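Local coordinates for Myo-inositol-1-phosphate synthase-related protein (Thermotoga maritima MSB8, PDB 3CIN) that is related to myo-inositol-1-phosphate synthases and binds nicotinamide-adenine-dinucleotide beside a Rossmann-type parallel sheet in a four-chain assembly, at residues D116-T119 with L120-V124; P203-V206 with E207-K210; T261-G264 with K265-S268; I378-E381 with K382-I385. All blocks are in the same frame, centred on the assembly; numbering follows the deposited sequence.

Interaction 1: D116-T119 with L120-V124; sequences DSMT and LKEAV
Thr119 and Glu122 exchange hydrogen bonds in a capping box at the start of helix 120-134. Thr119 OG1 accepts from Glu122 N at 3.2 Å, and in return Glu122 OE1 accepts from Thr119 N at 2.9 Å. The second bond is fairly straight, 163° at the hydrogen, and uses the anti lone pair of OE1, the one turned away from the other carboxylate oxygen. Thr119 OG1 can reach forward to the first turn because it sits between the backbone N and the carbonyl carbon (chi1 64°). Its carbonyl is engaged as well: Thr119 O takes the amide of Ala123, N to O 2.8 Å, the first regular bond of the helix. Leu120 N, at the helix start, is instead satisfied by Asn164 OD1. Met118 flanks the box. Its CB lies 3.3 Å from Glu122 OE1, and its chain, extended at the second torsion, brings SD alongside the backbone of Ala123, 3.6 Å from Ala123 N. Lys121 leads away to a salt bridge with Glu162. The amides of Leu120, Glu122 and Ala123 thus all find acceptors, and the carboxylate of Glu122, next to the positive end of the helix dipole, is probably favoured in its charged form.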
loop_
_atom_site.group_PDB
_atom_site.type_symbol
_atom_site.label_atom_id
_atom_site.label_comp_id
_atom_site.label_asym_id
_atom_site.label_seq_id
_atom_site.Cartn_x
_atom_site.Cartn_y
_atom_site.Cartn_z
ATOM N N ASP A 116 -34.193 -6.015 34.470
ATOM C CA ASP A 116 -35.575 -5.986 33.974
ATOM C C ASP A 116 -36.569 -6.356 35.077
ATOM O O ASP A 116 -37.742 -5.995 35.005
ATOM C CB ASP A 116 -35.770 -7.002 32.860
ATOM C CG ASP A 116 -34.998 -6.660 31.573
ATOM O OD1 ASP A 116 -34.645 -5.488 31.331
ATOM O OD2 ASP A 116 -34.783 -7.587 30.776
ATOM N N SER A 117 -36.112 -7.101 36.081
ATOM C CA SER A 117 -36.994 -7.562 37.149
ATOM C C SER A 117 -36.542 -7.156 38.542
ATOM O O SER A 117 -37.129 -7.607 39.544
ATOM C CB SER A 117 -37.076 -9.078 37.078
ATOM O OG SER A 117 -35.840 -9.662 37.463
ATOM N N MET A 118 -35.494 -6.337 38.631
ATOM C CA MET A 118 -34.923 -5.961 39.929
ATOM C C MET A 118 -34.078 -4.704 39.779
ATOM O O MET A 118 -33.770 -4.285 38.663
ATOM C CB MET A 118 -34.137 -7.133 40.561
ATOM C CG MET A 118 -32.872 -7.549 39.841
ATOM S SD MET A 118 -32.098 -9.069 40.455
ATOM C CE MET A 118 -33.160 -10.320 39.743
ATOM N N THR A 119 -33.755 -4.053 40.899
ATOM C CA THR A 119 -32.868 -2.888 40.848
ATOM C C THR A 119 -31.418 -3.273 40.517
ATOM O O THR A 119 -31.026 -4.425 40.644
ATOM C CB THR A 119 -32.881 -2.170 42.190
ATOM O OG1 THR A 119 -32.329 -3.038 43.201
ATOM C CG2 THR A 119 -34.346 -1.791 42.545
ATOM N N LEU A 120 -30.600 -2.281 40.142
ATOM C CA LEU A 120 -29.187 -2.570 39.877
ATOM C C LEU A 120 -28.496 -3.172 41.128
ATOM O O LEU A 120 -27.674 -4.098 41.048
ATOM C CB LEU A 120 -28.456 -1.305 39.441
ATOM C CG LEU A 120 -28.731 -0.960 37.961
ATOM C CD1 LEU A 120 -28.115 0.386 37.605
ATOM C CD2 LEU A 120 -28.287 -2.070 37.010
ATOM N N LYS A 121 -28.828 -2.631 42.291
ATOM C CA LYS A 121 -28.213 -3.098 43.522
ATOM C C LYS A 121 -28.561 -4.568 43.751
ATOM O O LYS A 121 -27.720 -5.365 44.172
ATOM C CB LYS A 121 -28.673 -2.242 44.700
ATOM C CG LYS A 121 -27.958 -2.530 46.000
ATOM C CD LYS A 121 -28.272 -1.425 47.063
ATOM C CE LYS A 121 -27.401 -1.547 48.325
ATOM N NZ LYS A 121 -27.637 -0.445 49.390
ATOM N N GLU A 122 -29.812 -4.911 43.508
ATOM C CA GLU A 122 -30.243 -6.304 43.591
ATOM C C GLU A 122 -29.595 -7.216 42.561
ATOM O O GLU A 122 -29.241 -8.371 42.880
ATOM C CB GLU A 122 -31.760 -6.397 43.425
ATOM C CG GLU A 122 -32.499 -5.879 44.661
ATOM C CD GLU A 122 -33.998 -5.741 44.494
ATOM O OE1 GLU A 122 -34.482 -5.383 43.378
ATOM O OE2 GLU A 122 -34.703 -5.965 45.533
ATOM N N ALA A 123 -29.493 -6.713 41.323
ATOM C CA ALA A 123 -28.874 -7.443 40.201
ATOM C C ALA A 123 -27.397 -7.753 40.523
ATOM O O ALA A 123 -26.915 -8.888 40.335
ATOM C CB ALA A 123 -29.028 -6.636 38.898
ATOM N N VAL A 124 -26.699 -6.769 41.073
ATOM C CA VAL A 124 -25.328 -6.969 41.520
ATOM C C VAL A 124 -25.219 -8.063 42.592
ATOM O O VAL A 124 -24.392 -8.974 42.475
ATOM C CB VAL A 124 -24.740 -5.663 42.048
ATOM C CG1 VAL A 124 -23.448 -5.911 42.832
ATOM C CG2 VAL A 124 -24.482 -4.698 40.874
#

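Interaction 2: P203-V206 with E207-K210; sequences PAFV and ELAK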
loop_
_atom_site.group_PDB
_atom_site.type_symbol
_atom_site.label_atom_id
_atom_site.label_comp_id
_atom_site.label_asym_id
_atom_site.label_seq_id
_atom_site.Cartn_x
_atom_site.Cartn_y
_atom_site.Cartn_z
ATOM N N PRO A 203 -10.239 6.320 38.273
ATOM C CA PRO A 203 -9.818 6.200 39.656
ATOM C C PRO A 203 -10.899 5.721 40.621
ATOM O O PRO A 203 -10.584 5.116 41.667
ATOM C CB PRO A 203 -9.381 7.610 40.000
ATOM C CG PRO A 203 -8.898 8.150 38.710
ATOM C CD PRO A 203 -9.865 7.619 37.694
ATOM N N ALA A 204 -12.179 5.926 40.288
ATOM C CA ALA A 204 -13.250 5.404 41.147
ATOM C C ALA A 204 -13.155 3.896 41.262
ATOM O O ALA A 204 -13.324 3.335 42.356
ATOM C CB ALA A 204 -14.580 5.773 40.607
ATOM N N PHE A 205 -12.894 3.230 40.149
ATOM C CA PHE A 205 -12.850 1.780 40.112
ATOM C C PHE A 205 -11.509 1.257 40.652
ATOM O O PHE A 205 -11.446 0.178 41.256
ATOM C CB PHE A 205 -13.151 1.247 38.719
ATOM C CG PHE A 205 -14.609 1.269 38.370
ATOM C CD1 PHE A 205 -15.437 0.218 38.720
ATOM C CD2 PHE A 205 -15.174 2.331 37.631
ATOM C CE1 PHE A 205 -16.730 0.240 38.322
ATOM C CE2 PHE A 205 -16.477 2.301 37.236
ATOM C CZ PHE A 205 -17.255 1.305 37.635
ATOM N N VAL A 206 -10.422 1.995 40.414
ATOM C CA VAL A 206 -9.105 1.563 40.916
ATOM C C VAL A 206 -9.153 1.583 42.461
ATOM O O VAL A 206 -8.712 0.630 43.109
ATOM C CB VAL A 206 -7.938 2.394 40.382
ATOM C CG1 VAL A 206 -6.617 1.953 40.980
ATOM C CG2 VAL A 206 -7.907 2.266 38.846
ATOM N N GLU A 207 -9.734 2.625 43.023
ATOM C CA GLU A 207 -9.886 2.697 44.484
ATOM C C GLU A 207 -10.826 1.625 45.042
ATOM O O GLU A 207 -10.517 0.990 46.055
ATOM C CB GLU A 207 -10.428 4.051 44.927
ATOM C CG GLU A 207 -10.483 4.173 46.443
ATOM C CD GLU A 207 -10.750 5.600 46.895
ATOM O OE1 GLU A 207 -11.259 6.405 46.072
ATOM O OE2 GLU A 207 -10.436 5.914 48.068
ATOM N N LEU A 208 -11.983 1.441 44.417
ATOM C CA LEU A 208 -12.908 0.401 44.835
ATOM C C LEU A 208 -12.185 -0.943 44.772
ATOM O O LEU A 208 -12.319 -1.759 45.673
ATOM C CB LEU A 208 -14.125 0.394 43.899
ATOM C CG LEU A 208 -15.270 -0.576 44.224
ATOM C CD1 LEU A 208 -16.083 -0.151 45.379
ATOM C CD2 LEU A 208 -16.228 -0.832 43.005
ATOM N N ALA A 209 -11.392 -1.163 43.708
ATOM C CA ALA A 209 -10.674 -2.444 43.555
ATOM C C ALA A 209 -9.630 -2.664 44.673
ATOM O O ALA A 209 -9.567 -3.770 45.271
ATOM C CB ALA A 209 -10.016 -2.542 42.135
ATOM N N LYS A 210 -8.845 -1.638 44.963
ATOM C CA LYS A 210 -7.777 -1.732 45.952
ATOM C C LYS A 210 -8.388 -2.078 47.276
ATOM O O LYS A 210 -7.793 -2.842 48.055
ATOM C CB LYS A 210 -6.993 -0.418 46.142
ATOM C CG LYS A 210 -6.213 0.013 44.940
ATOM C CD LYS A 210 -5.642 1.429 45.155
ATOM C CE LYS A 210 -4.401 1.684 44.283
ATOM N NZ LYS A 210 -4.045 3.153 44.115
#
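Val206 and Lys210 meet one turn apart on helix 203-211, the crossover helix of a beta-alpha-beta unit between the parallel strands 189-193 and 214-217. Lys210 starts beside the carbonyl of Val206: its CB is 3.6 Å from Val206 O, and CG comes nearer, 3.2 Å from the same oxygen. CG is anti to the carbonyl carbon of its own residue (chi1 -65°), which carries the chain back along the helix toward Val206. CD is still near that oxygen, at 3.8 Å, before CE reaches the CG1 methyl of Val206 at 4.0 Å; the chain ends with NZ slightly farther off, 4.2 Å from Val206 CG1. The same carbonyl receives Lys210 N in one of four successive i to i+4 bonds, which begin with Glu207 N to Pro203 O. On the buried side Phe205 and Leu208 turn toward helices 154-162 and 171-186: Phe205 packs on Leu157 and Ala176, Leu208 on Leu157 and Tyr177. Ala209 faces strand 214-217, touching Leu214 and Val216, so the helix is held against both the sheet and its neighbouring helices. Between the two larger apolar groups the contact is loose and oblique to the ring, with Leu208 CD2 4.5 Å from Phe205 CD1.

Interaction 3: T261-G264 with K265-S268; sequences TDDG and KNKS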
loop_
_atom_site.group_PDB
_atom_site.type_symbol
_atom_site.label_atom_id
_atom_site.label_comp_id
_atom_site.label_asym_id
_atom_site.label_seq_id
_atom_site.Cartn_x
_atom_site.Cartn_y
_atom_site.Cartn_z
ATOM N N THR A 261 -24.586 4.814 18.569
ATOM C CA THR A 261 -25.163 5.838 17.716
ATOM C C THR A 261 -24.140 6.955 17.514
ATOM O O THR A 261 -23.132 6.996 18.199
ATOM C CB THR A 261 -26.406 6.417 18.342
ATOM O OG1 THR A 261 -26.090 6.835 19.677
ATOM C CG2 THR A 261 -27.529 5.365 18.395
ATOM N N ASP A 262 -24.386 7.855 16.568
ATOM C CA ASP A 262 -23.557 9.057 16.466
ATOM C C ASP A 262 -23.566 9.845 17.795
ATOM O O ASP A 262 -22.523 10.315 18.251
ATOM C CB ASP A 262 -23.999 9.938 15.273
ATOM C CG ASP A 262 -23.308 9.533 13.953
ATOM O OD1 ASP A 262 -22.670 8.445 13.895
ATOM O OD2 ASP A 262 -23.383 10.310 12.973
ATOM N N ASP A 263 -24.730 9.930 18.430
ATOM C CA ASP A 263 -24.854 10.574 19.737
ATOM C C ASP A 263 -24.001 9.895 20.834
ATOM O O ASP A 263 -23.276 10.569 21.577
ATOM C CB ASP A 263 -26.329 10.612 20.173
ATOM C CG ASP A 263 -27.119 11.805 19.564
ATOM O OD1 ASP A 263 -26.635 12.480 18.616
ATOM O OD2 ASP A 263 -28.243 12.064 20.050
ATOM N N GLY A 264 -24.091 8.571 20.939
ATOM C CA GLY A 264 -23.281 7.825 21.930
ATOM C C GLY A 264 -21.787 8.026 21.705
ATOM O O GLY A 264 -21.005 8.210 22.656
ATOM N N LYS A 265 -21.391 8.003 20.436
ATOM C CA LYS A 265 -20.018 8.315 20.052
ATOM C C LYS A 265 -19.621 9.708 20.485
ATOM O O LYS A 265 -18.508 9.893 20.977
ATOM C CB LYS A 265 -19.815 8.149 18.542
ATOM C CG LYS A 265 -19.585 6.706 18.109
ATOM C CD LYS A 265 -19.441 6.600 16.583
ATOM C CE LYS A 265 -19.129 5.158 16.135
ATOM N NZ LYS A 265 -19.668 4.880 14.758
ATOM N N ASN A 266 -20.511 10.681 20.283
ATOM C CA ASN A 266 -20.253 12.080 20.690
ATOM C C ASN A 266 -20.081 12.197 22.204
ATOM O O ASN A 266 -19.245 12.948 22.686
ATOM C CB ASN A 266 -21.386 13.017 20.245
ATOM C CG ASN A 266 -21.435 13.222 18.731
ATOM O OD1 ASN A 266 -20.435 13.055 18.026
ATOM N ND2 ASN A 266 -22.614 13.579 18.228
ATOM N N LYS A 267 -20.874 11.430 22.937
ATOM C CA LYS A 267 -20.891 11.485 24.397
ATOM C C LYS A 267 -19.571 10.966 25.029
ATOM O O LYS A 267 -19.098 11.501 26.040
ATOM C CB LYS A 267 -22.090 10.678 24.910
ATOM C CG LYS A 267 -22.301 10.683 26.433
ATOM C CD LYS A 267 -23.035 9.424 26.915
ATOM C CE LYS A 267 -24.511 9.639 27.108
ATOM N NZ LYS A 267 -25.181 8.330 27.357
ATOM N N SER A 268 -18.995 9.924 24.428
ATOM C CA SER A 268 -17.810 9.263 24.954
ATOM C C SER A 268 -16.502 9.702 24.311
ATOM O O SER A 268 -15.446 9.332 24.817
ATOM C CB SER A 268 -17.945 7.757 24.768
ATOM O OG SER A 268 -18.988 7.275 25.590
#
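A threonine N-cap opens helix 262-272, within the region of the chain that matches the myo-inositol-1-phosphate synthase family. Thr261 OG1 accepts from Gly264 N at 2.9 Å, nearly straight at 162°, while Thr261 O accepts Lys265 N one residue further on. Both oxygens of the capping residue are therefore committed to the first turn. The i to i+4 ladder continues with Asn266 N to Asp262 O, Lys267 N to Asp263 O and Ser268 N to Gly264 O, the last the longest of the four at 3.2 Å. Gly264 brings no side chain to this turn. Lys265 lays its CB and CG alongside Thr261 O, CG at 3.6 Å, then runs outward in an extended chain; its NZ stays 4.7 Å from Asp262 OD1, near enough for some electrostatic attraction but beyond contact. Asp262 packs against Asp262 of a second subunit, which places this helix start at a subunit boundary. At the far end of the segment Ser268 is buried, its OG hydrogen-bonded to Phe148 O. Asp263 and Asn266 approach each other with carboxylate and amide planes 39° apart, and their polar ends stay 4.2 Å apart, Asp263 OD1 to Asn266 ND2. Asn266 leans instead over the preceding turn (chi1 -70°), placing its amide carbon CG 3.1 Å from Asp262 O.

Interaction 4: I378-E381 with K382-I385; sequences IAYE and KMRI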
loop_
_atom_site.group_PDB
_atom_site.type_symbol
_atom_site.label_atom_id
_atom_site.label_comp_id
_atom_site.label_asym_id
_atom_site.label_seq_id
_atom_site.Cartn_x
_atom_site.Cartn_y
_atom_site.Cartn_z
ATOM N N ILE A 378 9.582 -1.765 24.935
ATOM C CA ILE A 378 9.948 -1.437 26.315
ATOM C C ILE A 378 8.914 -2.005 27.310
ATOM O O ILE A 378 9.283 -2.650 28.308
ATOM C CB ILE A 378 10.129 0.071 26.469
ATOM C CG1 ILE A 378 11.244 0.560 25.542
ATOM C CG2 ILE A 378 10.456 0.442 27.912
ATOM C CD1 ILE A 378 11.386 2.115 25.581
ATOM N N ALA A 379 7.633 -1.802 27.016
ATOM C CA ALA A 379 6.568 -2.393 27.820
ATOM C C ALA A 379 6.718 -3.914 27.916
ATOM O O ALA A 379 6.554 -4.476 28.993
ATOM C CB ALA A 379 5.213 -2.048 27.318
ATOM N N TYR A 380 7.020 -4.563 26.807
ATOM C CA TYR A 380 7.217 -6.017 26.785
ATOM C C TYR A 380 8.314 -6.458 27.718
ATOM O O TYR A 380 8.145 -7.391 28.529
ATOM C CB TYR A 380 7.513 -6.455 25.336
ATOM C CG TYR A 380 7.763 -7.941 25.197
ATOM C CD1 TYR A 380 6.711 -8.849 25.237
ATOM C CD2 TYR A 380 9.045 -8.412 25.023
ATOM C CE1 TYR A 380 6.960 -10.223 25.112
ATOM C CE2 TYR A 380 9.296 -9.727 24.868
ATOM C CZ TYR A 380 8.258 -10.644 24.915
ATOM O OH TYR A 380 8.574 -11.994 24.803
ATOM N N GLU A 381 9.481 -5.798 27.673
ATOM C CA GLU A 381 10.569 -6.258 28.528
ATOM C C GLU A 381 10.220 -6.040 29.993
ATOM O O GLU A 381 10.482 -6.905 30.839
ATOM C CB GLU A 381 11.882 -5.586 28.165
ATOM C CG GLU A 381 12.338 -5.944 26.725
ATOM C CD GLU A 381 13.023 -7.350 26.546
ATOM O OE1 GLU A 381 12.579 -8.444 27.060
ATOM O OE2 GLU A 381 14.066 -7.345 25.837
ATOM N N LYS A 382 9.578 -4.921 30.304
ATOM C CA LYS A 382 9.155 -4.678 31.699
ATOM C C LYS A 382 8.061 -5.622 32.205
ATOM O O LYS A 382 8.043 -5.984 33.370
ATOM C CB LYS A 382 8.712 -3.229 31.860
ATOM C CG LYS A 382 9.874 -2.236 31.706
ATOM C CD LYS A 382 9.391 -0.789 31.909
ATOM C CE LYS A 382 10.543 0.247 31.912
ATOM N NZ LYS A 382 11.016 0.657 33.285
ATOM N N MET A 383 7.195 -6.040 31.293
ATOM C CA MET A 383 6.158 -7.007 31.594
ATOM C C MET A 383 6.824 -8.353 31.835
ATOM O O MET A 383 6.485 -8.996 32.804
ATOM C CB MET A 383 5.146 -7.093 30.460
ATOM C CG MET A 383 3.985 -7.963 30.721
ATOM S SD MET A 383 4.336 -9.676 30.220
ATOM C CE MET A 383 4.448 -9.459 28.417
ATOM N N ARG A 384 7.783 -8.768 30.999
ATOM C CA ARG A 384 8.516 -10.035 31.300
ATOM C C ARG A 384 9.131 -10.005 32.708
ATOM O O ARG A 384 9.020 -10.959 33.467
ATOM C CB ARG A 384 9.561 -10.339 30.264
ATOM C CG ARG A 384 9.021 -10.615 28.852
ATOM C CD ARG A 384 10.144 -11.034 27.901
ATOM N NE ARG A 384 10.820 -12.263 28.321
ATOM C CZ ARG A 384 10.404 -13.493 28.032
ATOM N NH1 ARG A 384 9.349 -13.695 27.243
ATOM N NH2 ARG A 384 11.074 -14.529 28.501
ATOM N N ILE A 385 9.765 -8.899 33.074
ATOM C CA ILE A 385 10.402 -8.807 34.375
ATOM C C ILE A 385 9.349 -8.926 35.470
ATOM O O ILE A 385 9.577 -9.604 36.438
ATOM C CB ILE A 385 11.191 -7.503 34.535
ATOM C CG1 ILE A 385 12.420 -7.528 33.623
ATOM C CG2 ILE A 385 11.672 -7.324 36.009
ATOM C CD1 ILE A 385 12.983 -6.116 33.273
#
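Arg384 sets its CG over one face of the Tyr380 ring, four residues earlier on helix 376-386, in a CH-pi contact 4.1 Å from the ring centroid and 16° off the normal, while CD comes down near the rim, 3.4 Å from Tyr380 CE2. The two side chains run the same way, and Arg384 bends at its third torsion (chi3 61°), letting the guanidinium follow the ring to its hydroxyl. There Arg384 NH1 donates to Tyr380 OH at 3.1 Å; the bond is bent, with the oxygen about 30° out of the guanidinium plane. The methyl CE of Met383 also meets the ring, 4.0 Å from Tyr380 CD1. Beneath, the backbone keeps its helical bonds, Arg384 N to Tyr380 O among them. Glu381 OE1 remains 4.4 Å from Arg384 NE, beyond a salt bridge, and accepts from Lys392 N near the C-terminus. Arg384 has outside partners too: NE binds Lys390 O and NH2 forms a salt bridge with Glu50. Ile378 and Glu381 pack reciprocally on Glu381 and Ile378 of a third subunit. The guanidinium is buried, yet each of its three nitrogens has an acceptor, and the Glu50 carboxylate probably helps to offset its charge.

In the fold
Along the chain the four local contacts come strictly in series, each on its own helix: 120-134, 203-211, 262-272 and 376-386. None touches another. Interactions 1 and 2 belong to helices of the parallel, Rossmann-like part that holds NAD, their centres about 22 Å apart; helix 171-186 packs against both. Interaction 3, about 26 Å between centres from each of these, follows strand 242-252 of the mixed sheet. Interaction 4, near the C-terminus, is about 41 Å from interaction 1 and about 35 Å from interaction 3 between centres, across the chain's centre from both. Interactions 3 and 4 meet different neighbouring subunits, so both helices lie at subunit boundaries of the four-chain assembly.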